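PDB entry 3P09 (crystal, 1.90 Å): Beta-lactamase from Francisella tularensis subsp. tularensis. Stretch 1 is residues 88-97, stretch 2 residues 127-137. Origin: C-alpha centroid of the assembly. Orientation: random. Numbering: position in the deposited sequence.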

# COMPACT_ATOMS: atom_id res chain seq x y z
N LYS A 88 -18.29 15.48 -7.73
CA LYS A 88 -18.64 14.52 -8.77
C LYS A 88 -17.67 14.56 -9.93
O LYS A 88 -17.43 15.62 -10.51
CB LYS A 88 -20.07 14.77 -9.28
CG LYS A 88 -21.15 14.55 -8.23
CD LYS A 88 -22.51 15.07 -8.71
CE LYS A 88 -23.51 15.15 -7.56
NZ LYS A 88 -24.89 15.56 -8.00
N ILE A 89 -17.11 13.40 -10.27
CA ILE A 89 -16.14 13.30 -11.35
C ILE A 89 -16.68 12.43 -12.46
O ILE A 89 -17.02 11.27 -12.23
CB ILE A 89 -14.81 12.65 -10.87
CG1 ILE A 89 -14.31 13.29 -9.57
CG2 ILE A 89 -13.77 12.74 -11.97
CD1 ILE A 89 -14.09 14.81 -9.67
N PRO A 90 -16.78 12.97 -13.68
CA PRO A 90 -17.14 12.17 -14.85
C PRO A 90 -16.13 11.05 -15.10
O PRO A 90 -14.93 11.26 -15.03
CB PRO A 90 -17.09 13.19 -15.99
CG PRO A 90 -17.38 14.49 -15.34
CD PRO A 90 -16.71 14.41 -13.99
N ILE A 91 -16.63 9.85 -15.38
CA ILE A 91 -15.76 8.73 -15.75
C ILE A 91 -15.86 8.56 -17.26
O ILE A 91 -16.93 8.24 -17.77
CB ILE A 91 -16.18 7.42 -15.05
CG1 ILE A 91 -16.24 7.62 -13.53
CG2 ILE A 91 -15.23 6.30 -15.40
CD1 ILE A 91 -15.01 8.29 -12.95
N ASN A 92 -14.76 8.79 -17.97
CA ASN A 92 -14.75 8.71 -19.43
C ASN A 92 -14.00 7.46 -19.91
O ASN A 92 -13.15 6.93 -19.20
CB ASN A 92 -14.10 9.97 -20.02
CG ASN A 92 -14.81 11.24 -19.57
OD1 ASN A 92 -16.03 11.33 -19.58
ND2 ASN A 92 -14.03 12.24 -19.17
N GLN A 93 -14.31 7.01 -21.12
CA GLN A 93 -13.69 5.80 -21.66
C GLN A 93 -12.17 5.93 -21.69
O GLN A 93 -11.45 4.99 -21.38
CB GLN A 93 -14.20 5.50 -23.07
CG GLN A 93 -13.81 4.11 -23.56
CD GLN A 93 -14.36 3.00 -22.67
OE1 GLN A 93 -13.60 2.21 -22.11
NE2 GLN A 93 -15.68 2.92 -22.56
N ASP A 94 -11.69 7.11 -22.06
CA ASP A 94 -10.26 7.36 -22.13
C ASP A 94 -9.60 7.30 -20.75
O ASP A 94 -8.39 7.17 -20.64
CB ASP A 94 -9.97 8.69 -22.83
CG ASP A 94 -10.67 9.86 -22.18
OD1 ASP A 94 -11.11 10.77 -22.91
OD2 ASP A 94 -10.79 9.88 -20.93
N ASP A 95 -10.39 7.39 -19.69
CA ASP A 95 -9.86 7.21 -18.34
C ASP A 95 -9.46 5.76 -18.13
O ASP A 95 -8.47 5.46 -17.44
CB ASP A 95 -10.91 7.61 -17.30
CG ASP A 95 -11.04 9.10 -17.16
OD1 ASP A 95 -10.01 9.79 -17.29
OD2 ASP A 95 -12.17 9.59 -16.91
N ILE A 96 -10.23 4.85 -18.72
CA ILE A 96 -9.98 3.42 -18.62
C ILE A 96 -8.79 3.09 -19.50
O ILE A 96 -7.85 2.45 -19.06
CB ILE A 96 -11.20 2.58 -19.06
CG1 ILE A 96 -12.45 2.96 -18.26
CG2 ILE A 96 -10.92 1.10 -18.90
CD1 ILE A 96 -12.24 2.96 -16.78
N GLY A 97 -8.84 3.53 -20.76
CA GLY A 97 -7.74 3.31 -21.69
C GLY A 97 -7.49 1.83 -21.91
O GLY A 97 -8.42 1.06 -22.15
N SER A 127 -7.13 0.82 -11.29
CA SER A 127 -6.10 1.65 -11.91
C SER A 127 -6.61 2.96 -12.51
O SER A 127 -6.05 4.03 -12.26
CB SER A 127 -5.31 0.84 -12.95
OG SER A 127 -4.59 -0.20 -12.32
N PRO A 128 -7.69 2.90 -13.30
CA PRO A 128 -8.22 4.17 -13.79
C PRO A 128 -8.62 5.10 -12.66
O PRO A 128 -8.43 6.31 -12.79
CB PRO A 128 -9.44 3.74 -14.59
CG PRO A 128 -9.09 2.35 -15.07
CD PRO A 128 -8.35 1.74 -13.92
N ALA A 129 -9.18 4.56 -11.58
CA ALA A 129 -9.56 5.38 -10.44
C ALA A 129 -8.35 6.13 -9.91
O ALA A 129 -8.43 7.34 -9.62
CB ALA A 129 -10.18 4.50 -9.34
N SER A 130 -7.22 5.43 -9.81
CA SER A 130 -5.98 6.01 -9.31
C SER A 130 -5.50 7.14 -10.20
O SER A 130 -5.08 8.19 -9.71
CB SER A 130 -4.88 4.95 -9.24
OG SER A 130 -5.24 3.93 -8.35
N ASN A 131 -5.51 6.92 -11.51
CA ASN A 131 -5.02 7.96 -12.42
C ASN A 131 -5.91 9.20 -12.35
O ASN A 131 -5.42 10.33 -12.42
CB ASN A 131 -4.91 7.43 -13.86
CG ASN A 131 -3.72 6.49 -14.06
OD1 ASN A 131 -2.92 6.27 -13.15
ND2 ASN A 131 -3.60 5.92 -15.26
N ILE A 132 -7.22 8.99 -12.20
CA ILE A 132 -8.16 10.11 -12.05
C ILE A 132 -7.84 10.92 -10.79
O ILE A 132 -7.83 12.15 -10.81
CB ILE A 132 -9.62 9.61 -12.01
CG1 ILE A 132 -10.04 9.08 -13.39
CG2 ILE A 132 -10.56 10.72 -11.53
CD1 ILE A 132 -11.34 8.33 -13.39
N LEU A 133 -7.55 10.22 -9.70
CA LEU A 133 -7.27 10.89 -8.43
C LEU A 133 -6.00 11.73 -8.51
O LEU A 133 -5.96 12.86 -8.01
CB LEU A 133 -7.17 9.88 -7.29
CG LEU A 133 -8.51 9.25 -6.89
CD1 LEU A 133 -8.30 8.18 -5.86
CD2 LEU A 133 -9.49 10.30 -6.34
N VAL A 134 -4.97 11.18 -9.16
CA VAL A 134 -3.72 11.91 -9.37
C VAL A 134 -4.00 13.20 -10.12
O VAL A 134 -3.53 14.27 -9.76
CB VAL A 134 -2.69 11.07 -10.16
CG1 VAL A 134 -1.56 11.96 -10.72
CG2 VAL A 134 -2.12 9.95 -9.31
N ARG A 135 -4.81 13.10 -11.17
CA ARG A 135 -5.20 14.28 -11.93
C ARG A 135 -5.98 15.27 -11.07
O ARG A 135 -5.69 16.45 -11.06
CB ARG A 135 -6.02 13.87 -13.16
CG ARG A 135 -6.36 15.05 -14.08
CD ARG A 135 -7.36 14.63 -15.14
NE ARG A 135 -8.66 14.34 -14.54
CZ ARG A 135 -9.45 13.34 -14.91
NH1 ARG A 135 -9.09 12.51 -15.88
NH2 ARG A 135 -10.61 13.16 -14.30
N GLU A 136 -6.99 14.78 -10.35
CA GLU A 136 -7.84 15.68 -9.55
C GLU A 136 -7.08 16.28 -8.37
O GLU A 136 -7.47 17.32 -7.84
CB GLU A 136 -9.12 14.97 -9.07
CG GLU A 136 -10.01 14.44 -10.20
CD GLU A 136 -10.49 15.53 -11.14
OE1 GLU A 136 -10.72 16.67 -10.67
OE2 GLU A 136 -10.64 15.26 -12.36
N LEU A 137 -5.99 15.63 -7.97
CA LEU A 137 -5.11 16.16 -6.92
C LEU A 137 -4.25 17.30 -7.44
O LEU A 137 -3.74 18.12 -6.68
CB LEU A 137 -4.19 15.05 -6.37
CG LEU A 137 -3.32 15.42 -5.17
CD1 LEU A 137 -4.17 15.60 -3.90
CD2 LEU A 137 -2.24 14.39 -4.93
O HOH W 1 -12.45 11.93 -15.90
O HOH W 2 -6.03 6.70 -16.95

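How does the strand at the start of stretch 1 meet the helix? Lys 88 stays out of reach, and Ile 89 makes the first contact, its CA-to-CB bond pointing toward the helix. Its CG2 packs against CG2 of Ile 132 at 3.8 Å, an apolar contact between two buried side chains. The same CG2 lies 3.9 Å from NH2 of Arg 135, near the plane of the guanidinium and at its edge, so the methyl borders the charged group without covering its face. Ile 89 also lies against Glu 136, with its CD1 4.0 Å from CD of that residue.

What do Pro 90 and Ile 91 add? Pro 90 does not touch the helix, but its O is linked to Arg 135 through water 1, which donates to Pro 90 O at 2.7 Å and to Asp 95 OD2 at 2.6 Å, and accepts from Arg 135 NH2 at 2.7 Å. Ile 91 leaves the backbone sideways, yet its end comes nearer, and its CD1 meets CD1 of Ile 132 at 3.7 Å. Ile 132 thus receives Ile 89 on CG2 and Ile 91 on CD1, using both branches of its side chain.

Why is Asp 95 so well placed to meet the helix? The turn before it holds its carboxylate: Asn 92 N donates to Asp 95 OD2 at 2.9 Å, while Asp 95 N donates to Asn 92 O at 2.8 Å. OD2 accepts from that amide and from water 1, and OD1 accepts from Arg 135 NH1 at 3.2 Å, a hydrogen bond that is part of a salt bridge. Arg 135 is also held within its own helix, because its NE and NH2 donate to Glu 136 OE2 at 3.1 and 2.9 Å. The guanidinium therefore lies between two carboxylates, one from each stretch. Asp 95 has an apolar neighbour too, since its OD2 is 3.8 Å from Ile 132 CD1.

How does the contact close at the end of stretch 1? Here the backbones come nearest, with the CA atoms of Ile 96 and Pro 128 5.2 Å apart. Asp 95 O sits 3.5 Å from Pro 128 CB and accepts from water 2 at 2.8 Å; that water in turn accepts from Asn 131 ND2 at 3.1 Å. Ile 96 starts away from the helix, but its end comes nearer, bringing CD1 to 3.6 Å from Pro 128 CG. Gly 97, with positive phi, then leaves the helical conformation and makes no contact.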